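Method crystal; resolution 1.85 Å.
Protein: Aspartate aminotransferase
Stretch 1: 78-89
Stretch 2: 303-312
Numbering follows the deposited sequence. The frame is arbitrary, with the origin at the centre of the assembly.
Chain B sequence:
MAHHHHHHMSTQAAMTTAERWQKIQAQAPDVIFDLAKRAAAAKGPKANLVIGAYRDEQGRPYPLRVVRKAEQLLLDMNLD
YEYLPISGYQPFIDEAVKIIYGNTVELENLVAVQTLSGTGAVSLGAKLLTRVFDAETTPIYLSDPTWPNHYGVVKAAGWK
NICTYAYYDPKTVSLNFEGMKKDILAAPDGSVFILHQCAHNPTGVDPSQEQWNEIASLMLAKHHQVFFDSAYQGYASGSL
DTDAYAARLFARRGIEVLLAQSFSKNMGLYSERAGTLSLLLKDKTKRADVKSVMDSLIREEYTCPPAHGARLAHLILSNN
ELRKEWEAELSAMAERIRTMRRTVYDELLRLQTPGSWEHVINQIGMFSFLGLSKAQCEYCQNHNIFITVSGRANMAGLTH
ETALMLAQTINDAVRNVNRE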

# COMPACT_ATOMS: atom_id res chain seq x y z
N ASN B 78 -11.24 -3.53 21.53
CA ASN B 78 -10.05 -4.31 21.96
C ASN B 78 -9.66 -5.35 20.88
O ASN B 78 -9.52 -6.54 21.16
CB ASN B 78 -10.29 -4.97 23.31
CG ASN B 78 -10.47 -3.94 24.45
OD1 ASN B 78 -9.71 -2.97 24.53
ND2 ASN B 78 -11.52 -4.12 25.32
N LEU B 79 -9.49 -4.87 19.65
CA LEU B 79 -9.22 -5.75 18.50
C LEU B 79 -7.78 -6.19 18.42
O LEU B 79 -6.90 -5.57 19.00
CB LEU B 79 -9.56 -5.04 17.21
CG LEU B 79 -11.01 -4.60 17.09
CD1 LEU B 79 -11.12 -3.46 16.10
CD2 LEU B 79 -11.90 -5.80 16.75
N ASP B 80 -7.53 -7.27 17.71
CA ASP B 80 -6.16 -7.67 17.46
C ASP B 80 -5.64 -7.03 16.16
O ASP B 80 -6.38 -6.31 15.48
CB ASP B 80 -6.01 -9.18 17.41
CG ASP B 80 -6.74 -9.81 16.25
OD1 ASP B 80 -6.56 -9.36 15.08
OD2 ASP B 80 -7.52 -10.74 16.52
N TYR B 81 -4.39 -7.33 15.83
CA TYR B 81 -3.68 -6.76 14.66
C TYR B 81 -3.23 -7.86 13.71
O TYR B 81 -2.22 -7.71 13.01
CB TYR B 81 -2.44 -6.00 15.15
CG TYR B 81 -2.78 -4.80 15.95
CD1 TYR B 81 -3.07 -3.60 15.35
CD2 TYR B 81 -2.85 -4.87 17.33
CE1 TYR B 81 -3.41 -2.48 16.08
CE2 TYR B 81 -3.20 -3.76 18.08
CZ TYR B 81 -3.45 -2.57 17.44
OH TYR B 81 -3.81 -1.47 18.17
N GLU B 82 -3.91 -9.01 13.74
CA GLU B 82 -3.56 -10.09 12.85
C GLU B 82 -3.79 -9.69 11.41
O GLU B 82 -4.64 -8.84 11.12
CB GLU B 82 -4.38 -11.34 13.13
CG GLU B 82 -4.30 -11.75 14.58
CD GLU B 82 -2.90 -11.86 15.03
OE1 GLU B 82 -2.23 -12.60 14.34
OE2 GLU B 82 -2.50 -11.23 16.07
N TYR B 83 -3.00 -10.27 10.52
CA TYR B 83 -3.10 -9.92 9.10
C TYR B 83 -4.56 -9.97 8.64
O TYR B 83 -5.30 -10.91 8.95
CB TYR B 83 -2.32 -10.90 8.22
CG TYR B 83 -0.81 -10.76 8.25
CD1 TYR B 83 -0.18 -9.60 7.79
CD2 TYR B 83 -0.01 -11.82 8.67
CE1 TYR B 83 1.20 -9.50 7.79
CE2 TYR B 83 1.37 -11.74 8.67
CZ TYR B 83 1.98 -10.58 8.23
OH TYR B 83 3.36 -10.51 8.22
N LEU B 84 -4.94 -8.99 7.82
CA LEU B 84 -6.16 -9.14 7.06
C LEU B 84 -5.87 -10.18 5.94
O LEU B 84 -4.74 -10.37 5.59
CB LEU B 84 -6.54 -7.82 6.41
CG LEU B 84 -7.03 -6.66 7.32
CD1 LEU B 84 -7.38 -5.44 6.48
CD2 LEU B 84 -8.23 -7.06 8.16
N PRO B 85 -6.91 -10.81 5.36
CA PRO B 85 -6.77 -11.53 4.11
C PRO B 85 -6.12 -10.66 3.04
O PRO B 85 -6.15 -9.42 3.10
CB PRO B 85 -8.22 -11.85 3.72
CG PRO B 85 -8.93 -11.97 5.05
CD PRO B 85 -8.32 -10.82 5.82
N ILE B 86 -5.54 -11.29 2.03
CA ILE B 86 -4.89 -10.54 0.96
C ILE B 86 -5.86 -9.51 0.32
O ILE B 86 -5.51 -8.35 0.03
CB ILE B 86 -4.30 -11.54 -0.09
CG1 ILE B 86 -3.08 -12.30 0.47
CG2 ILE B 86 -3.91 -10.84 -1.39
CD1 ILE B 86 -2.81 -13.64 -0.22
N SER B 87 -7.11 -9.93 0.13
CA SER B 87 -8.11 -9.06 -0.45
C SER B 87 -8.53 -7.94 0.50
O SER B 87 -9.14 -6.98 0.08
CB SER B 87 -9.36 -9.85 -0.79
OG SER B 87 -9.12 -10.86 -1.73
N GLY B 88 -8.21 -8.07 1.78
CA GLY B 88 -8.62 -7.05 2.76
C GLY B 88 -9.82 -7.44 3.60
O GLY B 88 -10.19 -8.62 3.69
N TYR B 89 -10.39 -6.44 4.26
CA TYR B 89 -11.39 -6.66 5.30
C TYR B 89 -12.76 -6.72 4.62
O TYR B 89 -13.29 -5.69 4.18
CB TYR B 89 -11.33 -5.55 6.35
CG TYR B 89 -12.26 -5.74 7.56
CD1 TYR B 89 -12.28 -6.94 8.27
CD2 TYR B 89 -13.13 -4.73 7.96
CE1 TYR B 89 -13.13 -7.13 9.34
CE2 TYR B 89 -13.98 -4.90 9.04
CZ TYR B 89 -13.98 -6.10 9.72
OH TYR B 89 -14.81 -6.28 10.80
N THR B 303 1.44 -7.75 0.09
CA THR B 303 0.84 -8.85 0.82
C THR B 303 -0.64 -8.63 1.20
O THR B 303 -1.52 -9.41 0.81
CB THR B 303 1.68 -9.26 2.07
OG1 THR B 303 2.88 -9.91 1.63
CG2 THR B 303 0.92 -10.25 2.93
N CYS B 304 -0.91 -7.59 1.99
CA CYS B 304 -2.28 -7.32 2.43
C CYS B 304 -2.41 -5.89 2.92
O CYS B 304 -1.38 -5.26 3.29
CB CYS B 304 -2.75 -8.34 3.46
SG CYS B 304 -1.84 -8.38 5.01
N PRO B 305 -3.64 -5.35 2.90
CA PRO B 305 -3.78 -3.92 3.11
C PRO B 305 -3.87 -3.50 4.58
O PRO B 305 -4.18 -4.35 5.45
CB PRO B 305 -5.10 -3.59 2.40
CG PRO B 305 -5.92 -4.82 2.64
CD PRO B 305 -4.96 -5.99 2.61
N PRO B 306 -3.64 -2.20 4.87
CA PRO B 306 -3.75 -1.68 6.23
C PRO B 306 -5.21 -1.68 6.73
O PRO B 306 -6.12 -1.31 5.99
CB PRO B 306 -3.17 -0.26 6.15
CG PRO B 306 -3.38 0.14 4.71
CD PRO B 306 -3.32 -1.14 3.89
N ALA B 307 -5.38 -2.07 7.97
CA ALA B 307 -6.73 -2.33 8.49
C ALA B 307 -7.40 -1.12 9.11
O ALA B 307 -8.62 -1.02 9.08
CB ALA B 307 -6.72 -3.50 9.46
N HIS B 308 -6.64 -0.20 9.68
CA HIS B 308 -7.27 0.84 10.50
C HIS B 308 -8.29 1.66 9.72
O HIS B 308 -9.42 1.85 10.20
CB HIS B 308 -6.22 1.72 11.13
CG HIS B 308 -6.75 2.64 12.19
ND1 HIS B 308 -7.29 2.18 13.36
CD2 HIS B 308 -6.80 4.03 12.24
CE1 HIS B 308 -7.69 3.23 14.08
NE2 HIS B 308 -7.38 4.36 13.41
N GLY B 309 -7.94 2.16 8.54
CA GLY B 309 -8.89 2.99 7.76
C GLY B 309 -10.16 2.20 7.37
O GLY B 309 -11.28 2.69 7.49
N ALA B 310 -9.96 0.96 6.95
CA ALA B 310 -11.06 0.05 6.57
C ALA B 310 -11.97 -0.21 7.76
O ALA B 310 -13.16 -0.22 7.63
CB ALA B 310 -10.50 -1.26 6.04
N ARG B 311 -11.39 -0.37 8.92
CA ARG B 311 -12.20 -0.60 10.13
C ARG B 311 -12.98 0.64 10.52
O ARG B 311 -14.17 0.55 10.84
CB ARG B 311 -11.31 -1.08 11.26
CG ARG B 311 -10.80 -2.51 11.12
CD ARG B 311 -10.23 -2.99 12.47
NE ARG B 311 -9.32 -4.13 12.30
CZ ARG B 311 -9.71 -5.37 12.08
NH1 ARG B 311 -11.01 -5.70 12.10
NH2 ARG B 311 -8.79 -6.30 11.88
N LEU B 312 -12.33 1.81 10.50
CA LEU B 312 -13.05 3.04 10.74
C LEU B 312 -14.24 3.20 9.76
O LEU B 312 -15.39 3.47 10.16
CB LEU B 312 -12.14 4.27 10.64
CG LEU B 312 -11.09 4.52 11.75
CD1 LEU B 312 -10.10 5.62 11.34
CD2 LEU B 312 -11.77 4.84 13.10
O HOH W 1 -3.55 -6.49 7.07
O HOH W 2 -13.57 -3.89 13.03

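No direct hydrogen bond joins these two stretches, although they bury 641 Å² between them; the polar link between their backbones is a single water. Water 1 accepts from L84 N at 3.0 Å and donates to P305 O at 2.8 Å, so a backbone donor on one side reaches a backbone acceptor on the other. Two carbonyl oxygens covered by the contact, L84 O and T303 O, have no hydrogen-bond partner in the model. T303 O instead faces carbon: it lies 3.6 Å from I86 CA, with an angle of 139° at the hydrogen, and 3.3 Å from I86 CG1.

R311 supplies the largest covered area, 118 Å². Its CA-to-CB bond points sideways, but the chain, t at chi2 and chi3, carries the guanidinium to stretch 1. R311 CZ sits 4.9 Å from the Y89 ring centroid and 15° off the ring normal, the geometry of a cation-pi contact over the face. Water 2 accepts from R311 NH1 at 3.3 Å and makes a weak bond of 3.5 Å with Y89 OH. Aliphatic packing adds to this, with L79 CD1 3.8 Å from R311 CD.

L84 points toward stretch 2, and its side chain is buried: L84 CD1 lies 3.6 Å from A307 CB and 4.2 Å from P305 CG. Polar atoms also adjoin it, P305 O at 3.5 Å from L84 CD1 and R311 NH2 at 3.8 Å from L84 CD2. The methyl of A307 packs against L84, and R311 N donates a backbone hydrogen bond to A307 O at 2.8 Å. C304, p at chi1, places SG 3.5 Å from Y83 CD1, an oblique sulfur-aromatic approach.

The type I turn from P85 to G88, closed by G88 N to P85 O at 2.8 Å, brings G88 CA within 3.5 Å of P305 CG. Glycine suits its phi/psi of 102/-165, where a CB would jam against the preceding carbonyl oxygen and lie only 3.2 Å from P305 CG.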